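Local coordinates for protein UDP-N-acetylglucosamine pyrophosphorylase (Entamoeba histolytica, PDB 3OC9) that probably catalyses the transfer of a uridylyl group from UTP to N-acetyl-alpha-D-glucosamine 1-phosphate, giving UDP-N-acetylglucosamine and diphosphate, at residues 12-17 with 323-328; 21-26 with 202-207; 52-57 with 106-111. All coordinates share one frame; numbering follows the deposited sequence. Where two conformers were deposited one is given.

Contact 1 (12-17 with 323-328)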
loop_
_atom_site.group_PDB
_atom_site.type_symbol
_atom_site.label_atom_id
_atom_site.label_comp_id
_atom_site.label_asym_id
_atom_site.label_seq_id
_atom_site.Cartn_x
_atom_site.Cartn_y
_atom_site.Cartn_z
ATOM N N ILE A 12 11.684 16.866 -6.206
ATOM C CA ILE A 12 10.773 15.877 -6.830
ATOM C C ILE A 12 11.344 15.544 -8.211
ATOM O O ILE A 12 11.436 16.425 -9.067
ATOM C CB ILE A 12 9.301 16.439 -6.940
ATOM C CG1 ILE A 12 8.731 16.749 -5.532
ATOM C CG2 ILE A 12 8.369 15.483 -7.775
ATOM C CD1 ILE A 12 7.384 17.548 -5.520
ATOM N N THR A 13 11.790 14.299 -8.411
ATOM C CA THR A 13 12.486 13.914 -9.654
ATOM C C THR A 13 11.620 14.143 -10.912
ATOM O O THR A 13 12.127 14.607 -11.952
ATOM C CB THR A 13 13.020 12.440 -9.590
ATOM O OG1 THR A 13 13.538 12.159 -8.263
ATOM C CG2 THR A 13 14.130 12.231 -10.611
ATOM N N THR A 14 10.333 13.808 -10.812
ATOM C CA THR A 14 9.357 13.939 -11.934
ATOM C C THR A 14 9.051 15.399 -12.386
ATOM O O THR A 14 8.417 15.616 -13.444
ATOM C CB THR A 14 8.036 13.128 -11.650
ATOM O OG1 THR A 14 7.471 13.504 -10.378
ATOM C CG2 THR A 14 8.329 11.652 -11.629
ATOM N N ASN A 15 9.505 16.398 -11.623
ATOM C CA ASN A 15 9.413 17.813 -12.065
ATOM C C ASN A 15 10.314 18.104 -13.289
ATOM O O ASN A 15 9.954 18.919 -14.163
ATOM C CB ASN A 15 9.793 18.804 -10.932
ATOM C CG ASN A 15 8.664 19.039 -9.908
ATOM O OD1 ASN A 15 7.538 18.552 -10.056
ATOM N ND2 ASN A 15 8.983 19.789 -8.849
ATOM N N THR A 16 11.485 17.473 -13.342
ATOM C CA THR A 16 12.464 17.740 -14.427
ATOM C C THR A 16 12.767 16.543 -15.349
ATOM O O THR A 16 13.266 16.717 -16.468
ATOM C CB THR A 16 13.800 18.346 -13.896
ATOM O OG1 THR A 16 14.386 17.461 -12.929
ATOM C CG2 THR A 16 13.568 19.744 -13.274
ATOM N N ILE A 17 12.498 15.330 -14.859
ATOM C CA ILE A 17 12.578 14.114 -15.671
ATOM C C ILE A 17 11.157 13.516 -15.740
ATOM O O ILE A 17 10.711 12.804 -14.829
ATOM C CB ILE A 17 13.613 13.076 -15.121
ATOM C CG1 ILE A 17 15.003 13.709 -14.954
ATOM C CG2 ILE A 17 13.713 11.854 -16.054
ATOM C CD1 ILE A 17 16.022 12.805 -14.234
ATOM N N SER A 323 14.928 7.626 -6.355
ATOM C CA SER A 323 14.110 8.542 -7.163
ATOM C C SER A 323 12.766 8.870 -6.453
ATOM O O SER A 323 12.244 8.028 -5.684
ATOM C CB SER A 323 13.912 7.969 -8.587
ATOM O OG SER A 323 13.264 6.698 -8.586
ATOM N N ILE A 324 12.236 10.083 -6.698
ATOM C CA ILE A 324 10.992 10.583 -6.071
ATOM C C ILE A 324 9.928 10.835 -7.167
ATOM O O ILE A 324 10.139 11.651 -8.078
ATOM C CB ILE A 324 11.257 11.905 -5.247
ATOM C CG1 ILE A 324 12.463 11.753 -4.300
ATOM C CG2 ILE A 324 9.994 12.371 -4.464
ATOM C CD1 ILE A 324 12.378 10.553 -3.327
ATOM N N PHE A 325 8.797 10.127 -7.071
ATOM C CA PHE A 325 7.727 10.056 -8.128
ATOM C C PHE A 325 6.428 10.717 -7.618
ATOM O O PHE A 325 5.751 10.170 -6.719
ATOM C CB PHE A 325 7.525 8.539 -8.446
ATOM C CG PHE A 325 6.624 8.199 -9.656
ATOM C CD1 PHE A 325 5.259 8.475 -9.651
ATOM C CD2 PHE A 325 7.157 7.490 -10.745
ATOM C CE1 PHE A 325 4.426 8.090 -10.738
ATOM C CE2 PHE A 325 6.346 7.100 -11.835
ATOM C CZ PHE A 325 4.973 7.409 -11.825
ATOM N N GLU A 326 6.043 11.872 -8.180
ATOM C CA GLU A 326 4.777 12.534 -7.745
ATOM C C GLU A 326 3.499 11.863 -8.296
ATOM O O GLU A 326 3.402 11.629 -9.515
ATOM C CB GLU A 326 4.766 14.041 -8.161
ATOM C CG GLU A 326 3.491 14.806 -7.646
ATOM C CD GLU A 326 3.311 16.238 -8.204
ATOM O OE1 GLU A 326 4.129 16.701 -9.041
ATOM O OE2 GLU A 326 2.329 16.904 -7.792
ATOM N N ILE A 327 2.519 11.579 -7.418
ATOM C CA ILE A 327 1.167 11.134 -7.850
ATOM C C ILE A 327 0.082 12.185 -7.542
ATOM O O ILE A 327 0.256 13.013 -6.648
ATOM C CB ILE A 327 0.761 9.755 -7.222
ATOM C CG1 ILE A 327 0.738 9.852 -5.680
ATOM C CG2 ILE A 327 1.762 8.674 -7.707
ATOM C CD1 ILE A 327 -0.158 8.795 -4.970
ATOM N N GLN A 328 -1.029 12.145 -8.283
ATOM C CA GLN A 328 -2.188 13.002 -7.991
ATOM C C GLN A 328 -3.134 12.285 -7.023
ATOM O O GLN A 328 -3.398 11.096 -7.194
ATOM C CB GLN A 328 -2.945 13.322 -9.281
ATOM C CG GLN A 328 -2.141 14.151 -10.279
ATOM C CD GLN A 328 -1.615 15.445 -9.666
ATOM O OE1 GLN A 328 -2.395 16.310 -9.259
ATOM N NE2 GLN A 328 -0.287 15.575 -9.587
HETATM O O HOH W 1 6.216 16.049 -10.598
#
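T13 and T14 each turn a hydroxyl toward strand 322-326 and use it to take up a backbone N-H. I324 N donates to T13 OG1 over 2.9 Å in a nearly straight bond (166° at the hydrogen). Two residues further on, E326 N donates to T14 OG1 at 3.1 Å and 167°. Between these donors I324 O faces the N-terminal turn, where it draws two weak bonds, from T13 N at 3.1 Å and from T14 N at 3.5 Å. Strand 322-326 runs parallel to strand 209-215 in the central mixed sheet of this GT-A-type fold. S323 and F325 make backbone bonds to that neighbour, so the threonines meet the I324 and E326 groups on the other edge of strand 322-326. Threonine suits the task, since a short hydroxyl can accept a strand N-H, and that of T14 also donates to a water. With T14 OG1 placed between the backbone N and the carbonyl carbon (chi1 54°), this water lies 2.8 Å from OG1, and the water in turn donates to N15 OD1 and E326 OE1. E326 CB also packs against I12 CG2 at 3.9 Å. Within the N-terminal turn, T13 O receives both T16 N and I17 N, and I12 O receives N15 N.

Contact 2 (21-26 with 202-207); sequences KEHYYR and MDLLQS. With SO4 (sulfate ion), chain B.
H23 and L204 mark the closest backbone approach, with 7.8 Å between their CA atoms. Here the first turns of helix 21-32 pass the last turn of helix 196-204, and R26 and D203 face each other one turn further along the first helix. The second helix ends in a Schellman motif: Q206 takes positive phi, S207 N returns to M202 O and Q206 N to D203 O. The Q206 side chain adds NE2 to D203 O at 2.8 Å. L204 reaches across to helix 21-32, its CD1 lying 3.6 Å from H23 CD2 and also meeting the carboxylate carbon of E22; an apolar methyl suits the carbon CD2 of the ring, while the ring's ND1 is hydrogen-bonded to T20 N. R26 bends at its second torsion (chi2 64°) and grips D203 side-on, NE at 3.0 Å and NH2 at 3.1 Å both reaching OD2. That oxygen lies in the guanidinium plane, but both nitrogens approach it from one face of the carboxylate. The other oxygen, D203 OD1, is bonded to Y180 OH, so the carboxylate also connects to strand 180-184. R26 NH1 points on to a sulfate, probably from the crystallisation liquor, 2.9 Å from its O4. The aspartate would partly neutralise the arginine, yet enough positive character probably remains on the outer nitrogens to attract this anion.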
loop_
_atom_site.group_PDB
_atom_site.type_symbol
_atom_site.label_atom_id
_atom_site.label_comp_id
_atom_site.label_asym_id
_atom_site.label_seq_id
_atom_site.Cartn_x
_atom_site.Cartn_y
_atom_site.Cartn_z
ATOM N N LYS A 21 5.541 7.851 -22.184
ATOM C CA LYS A 21 5.075 6.554 -22.729
ATOM C C LYS A 21 6.190 5.502 -22.882
ATOM O O LYS A 21 5.914 4.297 -22.736
ATOM C CB LYS A 21 4.253 6.719 -24.028
ATOM C CG LYS A 21 2.814 7.231 -23.805
ATOM C CD LYS A 21 1.966 6.262 -22.953
ATOM C CE LYS A 21 0.594 6.847 -22.585
ATOM N NZ LYS A 21 -0.260 5.870 -21.827
ATOM N N GLU A 22 7.431 5.931 -23.154
ATOM C CA GLU A 22 8.583 5.005 -23.184
ATOM C C GLU A 22 8.705 4.225 -21.843
ATOM O O GLU A 22 8.928 2.995 -21.847
ATOM C CB GLU A 22 9.899 5.736 -23.537
ATOM C CG GLU A 22 11.183 4.857 -23.481
ATOM C CD GLU A 22 12.517 5.632 -23.549
ATOM O OE1 GLU A 22 12.564 6.846 -23.225
ATOM O OE2 GLU A 22 13.544 5.002 -23.907
ATOM N N HIS A 23 8.522 4.927 -20.719
ATOM C CA HIS A 23 8.547 4.283 -19.384
ATOM C C HIS A 23 7.418 3.249 -19.205
ATOM O O HIS A 23 7.665 2.136 -18.707
ATOM C CB HIS A 23 8.483 5.314 -18.231
ATOM C CG HIS A 23 9.644 6.269 -18.191
ATOM N ND1 HIS A 23 9.479 7.637 -18.169
ATOM C CD2 HIS A 23 10.981 6.050 -18.146
ATOM C CE1 HIS A 23 10.663 8.224 -18.141
ATOM N NE2 HIS A 23 11.595 7.287 -18.117
ATOM N N TYR A 24 6.192 3.617 -19.593
ATOM C CA TYR A 24 5.034 2.691 -19.516
ATOM C C TYR A 24 5.300 1.371 -20.272
ATOM O O TYR A 24 5.095 0.277 -19.730
ATOM C CB TYR A 24 3.769 3.394 -20.047
ATOM C CG TYR A 24 2.508 2.540 -20.156
ATOM C CD1 TYR A 24 1.655 2.379 -19.063
ATOM C CD2 TYR A 24 2.156 1.938 -21.359
ATOM C CE1 TYR A 24 0.481 1.605 -19.155
ATOM C CE2 TYR A 24 0.987 1.156 -21.461
ATOM C CZ TYR A 24 0.162 0.993 -20.354
ATOM O OH TYR A 24 -0.995 0.234 -20.461
ATOM N N TYR A 25 5.748 1.464 -21.527
ATOM C CA TYR A 25 6.028 0.248 -22.318
ATOM C C TYR A 25 7.225 -0.586 -21.835
ATOM O O TYR A 25 7.201 -1.818 -21.952
ATOM C CB TYR A 25 6.093 0.540 -23.836
ATOM C CG TYR A 25 4.744 0.947 -24.394
ATOM C CD1 TYR A 25 3.674 0.050 -24.410
ATOM C CD2 TYR A 25 4.522 2.242 -24.870
ATOM C CE1 TYR A 25 2.427 0.423 -24.894
ATOM C CE2 TYR A 25 3.271 2.628 -25.361
ATOM C CZ TYR A 25 2.227 1.712 -25.359
ATOM O OH TYR A 25 0.982 2.060 -25.848
ATOM N N ARG A 26 8.249 0.058 -21.270
ATOM C CA ARG A 26 9.353 -0.693 -20.638
ATOM C C ARG A 26 8.853 -1.483 -19.405
ATOM O O ARG A 26 9.327 -2.602 -19.118
ATOM C CB ARG A 26 10.519 0.240 -20.271
ATOM C CG ARG A 26 11.723 -0.416 -19.541
ATOM C CD ARG A 26 12.454 -1.455 -20.393
ATOM N NE ARG A 26 13.622 -1.987 -19.686
ATOM C CZ ARG A 26 14.263 -3.105 -20.015
ATOM N NH1 ARG A 26 13.858 -3.832 -21.053
ATOM N NH2 ARG A 26 15.312 -3.502 -19.295
ATOM N N MET A 202 11.870 3.432 -12.613
ATOM C CA MET A 202 12.974 2.960 -11.777
ATOM C C MET A 202 14.049 2.150 -12.548
ATOM O O MET A 202 15.235 2.194 -12.192
ATOM C CB MET A 202 12.492 2.337 -10.438
ATOM C CG MET A 202 11.890 0.943 -10.495
ATOM S SD MET A 202 11.360 0.397 -8.816
ATOM C CE MET A 202 12.877 0.483 -7.860
ATOM N N ASP A 203 13.662 1.478 -13.640
ATOM C CA ASP A 203 14.673 0.725 -14.415
ATOM C C ASP A 203 15.591 1.638 -15.208
ATOM O O ASP A 203 16.816 1.463 -15.170
ATOM C CB ASP A 203 14.060 -0.357 -15.314
ATOM C CG ASP A 203 15.129 -1.258 -15.971
ATOM O OD1 ASP A 203 15.869 -1.981 -15.256
ATOM O OD2 ASP A 203 15.220 -1.238 -17.209
ATOM N N LEU A 204 15.021 2.635 -15.877
ATOM C CA LEU A 204 15.835 3.522 -16.717
ATOM C C LEU A 204 16.748 4.474 -15.899
ATOM O O LEU A 204 17.853 4.849 -16.370
ATOM C CB LEU A 204 14.979 4.220 -17.798
ATOM C CG LEU A 204 14.202 3.284 -18.777
ATOM C CD1 LEU A 204 13.406 4.062 -19.829
ATOM C CD2 LEU A 204 15.099 2.242 -19.475
ATOM N N LEU A 205 16.331 4.806 -14.666
ATOM C CA LEU A 205 17.176 5.593 -13.737
ATOM C C LEU A 205 18.088 4.738 -12.811
ATOM O O LEU A 205 18.885 5.291 -12.038
ATOM C CB LEU A 205 16.323 6.581 -12.908
ATOM C CG LEU A 205 15.602 7.731 -13.641
ATOM C CD1 LEU A 205 14.825 8.578 -12.629
ATOM C CD2 LEU A 205 16.566 8.627 -14.429
ATOM N N GLN A 206 17.945 3.412 -12.900
ATOM C CA GLN A 206 18.700 2.429 -12.093
ATOM C C GLN A 206 18.617 2.664 -10.559
ATOM O O GLN A 206 19.632 2.624 -9.848
ATOM C CB GLN A 206 20.142 2.304 -12.610
ATOM C CG GLN A 206 20.210 1.660 -14.027
ATOM C CD GLN A 206 20.018 0.145 -14.005
ATOM O OE1 GLN A 206 20.908 -0.597 -13.563
ATOM N NE2 GLN A 206 18.855 -0.321 -14.464
ATOM N N SER A 207 17.395 2.898 -10.065
ATOM C CA SER A 207 17.147 3.205 -8.631
ATOM C C SER A 207 17.216 1.948 -7.750
ATOM O O SER A 207 16.796 0.872 -8.204
ATOM C CB SER A 207 15.728 3.797 -8.456
ATOM O OG SER A 207 15.527 4.971 -9.242
HETATM S S SO4 B . 16.267 -6.420 -21.666
HETATM O O1 SO4 B . 15.462 -6.765 -20.492
HETATM O O2 SO4 B . 17.380 -5.562 -21.260
HETATM O O3 SO4 B . 16.788 -7.639 -22.276
HETATM O O4 SO4 B . 15.435 -5.714 -22.638
#

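Contact 3 (52-57 with 106-111); sequences EHPKGM and EEINNY
Y111 presents one ring face to M57, whose CG sits over its centre, 3.8 Å from the centroid and 8° off the ring normal, a CH-pi contact. The methionine chain bends at its third torsion (chi3 66°), which brings CE back to within 3.6 Å of Y111 CD2; SD lies obliquely above the ring in a Met-aromatic contact. The other flat group, the imidazole of H53, meets E107 at its edge: ND1 donates to OE2 at 2.9 Å, on the syn lone pair of that oxygen, with ring and carboxylate planes 81° apart. E107 stretches out from its helix to get there, and its OE1 accepts from a water 2.7 Å away. Beside this polar pair, P54 CG rests on I108 CG1 at 4.0 Å, a compact ring against a branched chain. P54 and K55 form the Pro-Lys end of the glycine-rich loop after strand 36-41, the family signature that in relatives surrounds the nucleotide; K55 itself turns to D187. Helix 105-114 packs against this loop, with I108 also touching strand 125-134 and Y111 reaching F69 of helix 68-87 and, through its hydroxyl, S67.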
loop_
_atom_site.group_PDB
_atom_site.type_symbol
_atom_site.label_atom_id
_atom_site.label_comp_id
_atom_site.label_asym_id
_atom_site.label_seq_id
_atom_site.Cartn_x
_atom_site.Cartn_y
_atom_site.Cartn_z
ATOM N N GLU A 52 -14.192 -8.243 12.821
ATOM C CA GLU A 52 -13.198 -8.921 13.656
ATOM C C GLU A 52 -12.434 -10.014 12.883
ATOM O O GLU A 52 -12.430 -11.196 13.268
ATOM C CB GLU A 52 -13.839 -9.462 14.948
ATOM C CG GLU A 52 -14.475 -8.392 15.867
ATOM C CD GLU A 52 -13.515 -7.277 16.313
ATOM O OE1 GLU A 52 -12.282 -7.496 16.369
ATOM O OE2 GLU A 52 -14.007 -6.166 16.622
ATOM N N HIS A 53 -11.785 -9.589 11.795
ATOM C CA HIS A 53 -11.074 -10.460 10.838
ATOM C C HIS A 53 -10.001 -9.599 10.144
ATOM O O HIS A 53 -10.087 -8.365 10.201
ATOM C CB HIS A 53 -12.043 -11.026 9.783
ATOM C CG HIS A 53 -13.159 -11.859 10.347
ATOM N ND1 HIS A 53 -12.986 -13.171 10.742
ATOM C CD2 HIS A 53 -14.466 -11.571 10.569
ATOM C CE1 HIS A 53 -14.135 -13.651 11.191
ATOM N NE2 HIS A 53 -15.048 -12.700 11.100
ATOM N N PRO A 54 -8.995 -10.229 9.482
ATOM C CA PRO A 54 -7.973 -9.428 8.769
ATOM C C PRO A 54 -8.596 -8.470 7.743
ATOM O O PRO A 54 -9.537 -8.838 7.046
ATOM C CB PRO A 54 -7.124 -10.485 8.049
ATOM C CG PRO A 54 -7.351 -11.741 8.803
ATOM C CD PRO A 54 -8.745 -11.678 9.342
ATOM N N LYS A 55 -8.058 -7.253 7.661
ATOM C CA LYS A 55 -8.643 -6.171 6.857
ATOM C C LYS A 55 -8.877 -6.520 5.372
ATOM O O LYS A 55 -9.848 -6.061 4.774
ATOM C CB LYS A 55 -7.765 -4.904 7.004
ATOM C CG LYS A 55 -8.200 -3.672 6.195
ATOM C CD LYS A 55 -9.357 -2.941 6.856
ATOM C CE LYS A 55 -9.357 -1.447 6.503
ATOM N NZ LYS A 55 -8.376 -0.645 7.305
ATOM N N GLY A 56 -7.996 -7.325 4.772
ATOM C CA GLY A 56 -8.157 -7.712 3.359
ATOM C C GLY A 56 -9.467 -8.443 3.039
ATOM O O GLY A 56 -9.924 -8.459 1.885
ATOM N N MET A 57 -10.069 -9.055 4.060
ATOM C CA MET A 57 -11.324 -9.823 3.898
ATOM C C MET A 57 -12.604 -8.955 3.915
ATOM O O MET A 57 -13.719 -9.467 3.666
ATOM C CB MET A 57 -11.396 -10.945 4.975
ATOM C CG MET A 57 -10.362 -12.076 4.741
ATOM S SD MET A 57 -10.108 -13.246 6.133
ATOM C CE MET A 57 -11.695 -14.057 6.204
ATOM N N GLU A 106 -3.421 -19.407 8.964
ATOM C CA GLU A 106 -4.344 -20.466 8.526
ATOM C C GLU A 106 -5.671 -19.894 7.977
ATOM O O GLU A 106 -6.178 -20.362 6.938
ATOM C CB GLU A 106 -4.586 -21.497 9.650
ATOM C CG GLU A 106 -5.541 -22.634 9.259
ATOM C CD GLU A 106 -5.851 -23.621 10.400
ATOM O OE1 GLU A 106 -5.092 -23.682 11.392
ATOM O OE2 GLU A 106 -6.858 -24.359 10.294
ATOM N N GLU A 107 -6.225 -18.889 8.667
ATOM C CA GLU A 107 -7.487 -18.242 8.241
ATOM C C GLU A 107 -7.375 -17.573 6.840
ATOM O O GLU A 107 -8.286 -17.685 6.001
ATOM C CB GLU A 107 -7.986 -17.260 9.325
ATOM C CG GLU A 107 -9.188 -16.387 8.908
ATOM C CD GLU A 107 -9.722 -15.453 10.010
ATOM O OE1 GLU A 107 -8.976 -15.116 10.965
ATOM O OE2 GLU A 107 -10.903 -15.041 9.900
ATOM N N ILE A 108 -6.249 -16.911 6.580
ATOM C CA ILE A 108 -6.032 -16.268 5.271
ATOM C C ILE A 108 -5.845 -17.286 4.133
ATOM O O ILE A 108 -6.435 -17.144 3.062
ATOM C CB ILE A 108 -4.872 -15.223 5.319
ATOM C CG1 ILE A 108 -5.238 -14.097 6.289
ATOM C CG2 ILE A 108 -4.598 -14.636 3.914
ATOM C CD1 ILE A 108 -4.060 -13.346 6.836
ATOM N N ASN A 109 -5.048 -18.331 4.375
ATOM C CA ASN A 109 -4.882 -19.414 3.399
ATOM C C ASN A 109 -6.226 -20.076 3.018
ATOM O O ASN A 109 -6.496 -20.316 1.830
ATOM C CB ASN A 109 -3.884 -20.480 3.919
ATOM C CG ASN A 109 -2.419 -20.134 3.617
ATOM O OD1 ASN A 109 -2.106 -19.461 2.634
ATOM N ND2 ASN A 109 -1.513 -20.668 4.430
ATOM N N ASN A 110 -7.060 -20.343 4.028
ATOM C CA ASN A 110 -8.388 -20.924 3.802
ATOM C C ASN A 110 -9.305 -19.991 3.000
ATOM O O ASN A 110 -10.078 -20.459 2.153
ATOM C CB ASN A 110 -9.060 -21.307 5.126
ATOM C CG ASN A 110 -8.500 -22.589 5.723
ATOM O OD1 ASN A 110 -7.945 -23.434 5.019
ATOM N ND2 ASN A 110 -8.655 -22.742 7.032
ATOM N N TYR A 111 -9.214 -18.678 3.257
ATOM C CA TYR A 111 -10.032 -17.676 2.550
ATOM C C TYR A 111 -9.759 -17.712 1.036
ATOM O O TYR A 111 -10.704 -17.790 0.237
ATOM C CB TYR A 111 -9.836 -16.257 3.140
ATOM C CG TYR A 111 -10.640 -15.176 2.437
ATOM C CD1 TYR A 111 -10.048 -14.360 1.463
ATOM C CD2 TYR A 111 -11.996 -14.973 2.733
ATOM C CE1 TYR A 111 -10.788 -13.363 0.800
ATOM C CE2 TYR A 111 -12.749 -13.983 2.061
ATOM C CZ TYR A 111 -12.123 -13.182 1.107
ATOM O OH TYR A 111 -12.835 -12.210 0.440
HETATM O O HOH W 2 -9.950 -13.398 12.840
#

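From the N terminus the chain passes through 12-17, 21-26 and 52-57 before any contact is closed. Contact 3 closes first, when 106-111 returns to 52-57; contact 2 follows at 202-207, and contact 1 closes last at 323-328. The three loops are fully nested, none crossing another. Contacts 1 and 2, centred about 13 Å apart, adjoin: S323 OG and S207 OG probably share a hydrogen bond, and L205 packs on T13 and I17. Together they join the N-terminal turn and first helix to helix 196-204 and strand 322-326. Contact 3, about 36 Å from contact 1 between centres, lies on the opposite side of the chain's centre from the other two, joining the glycine-rich loop to helix 105-114.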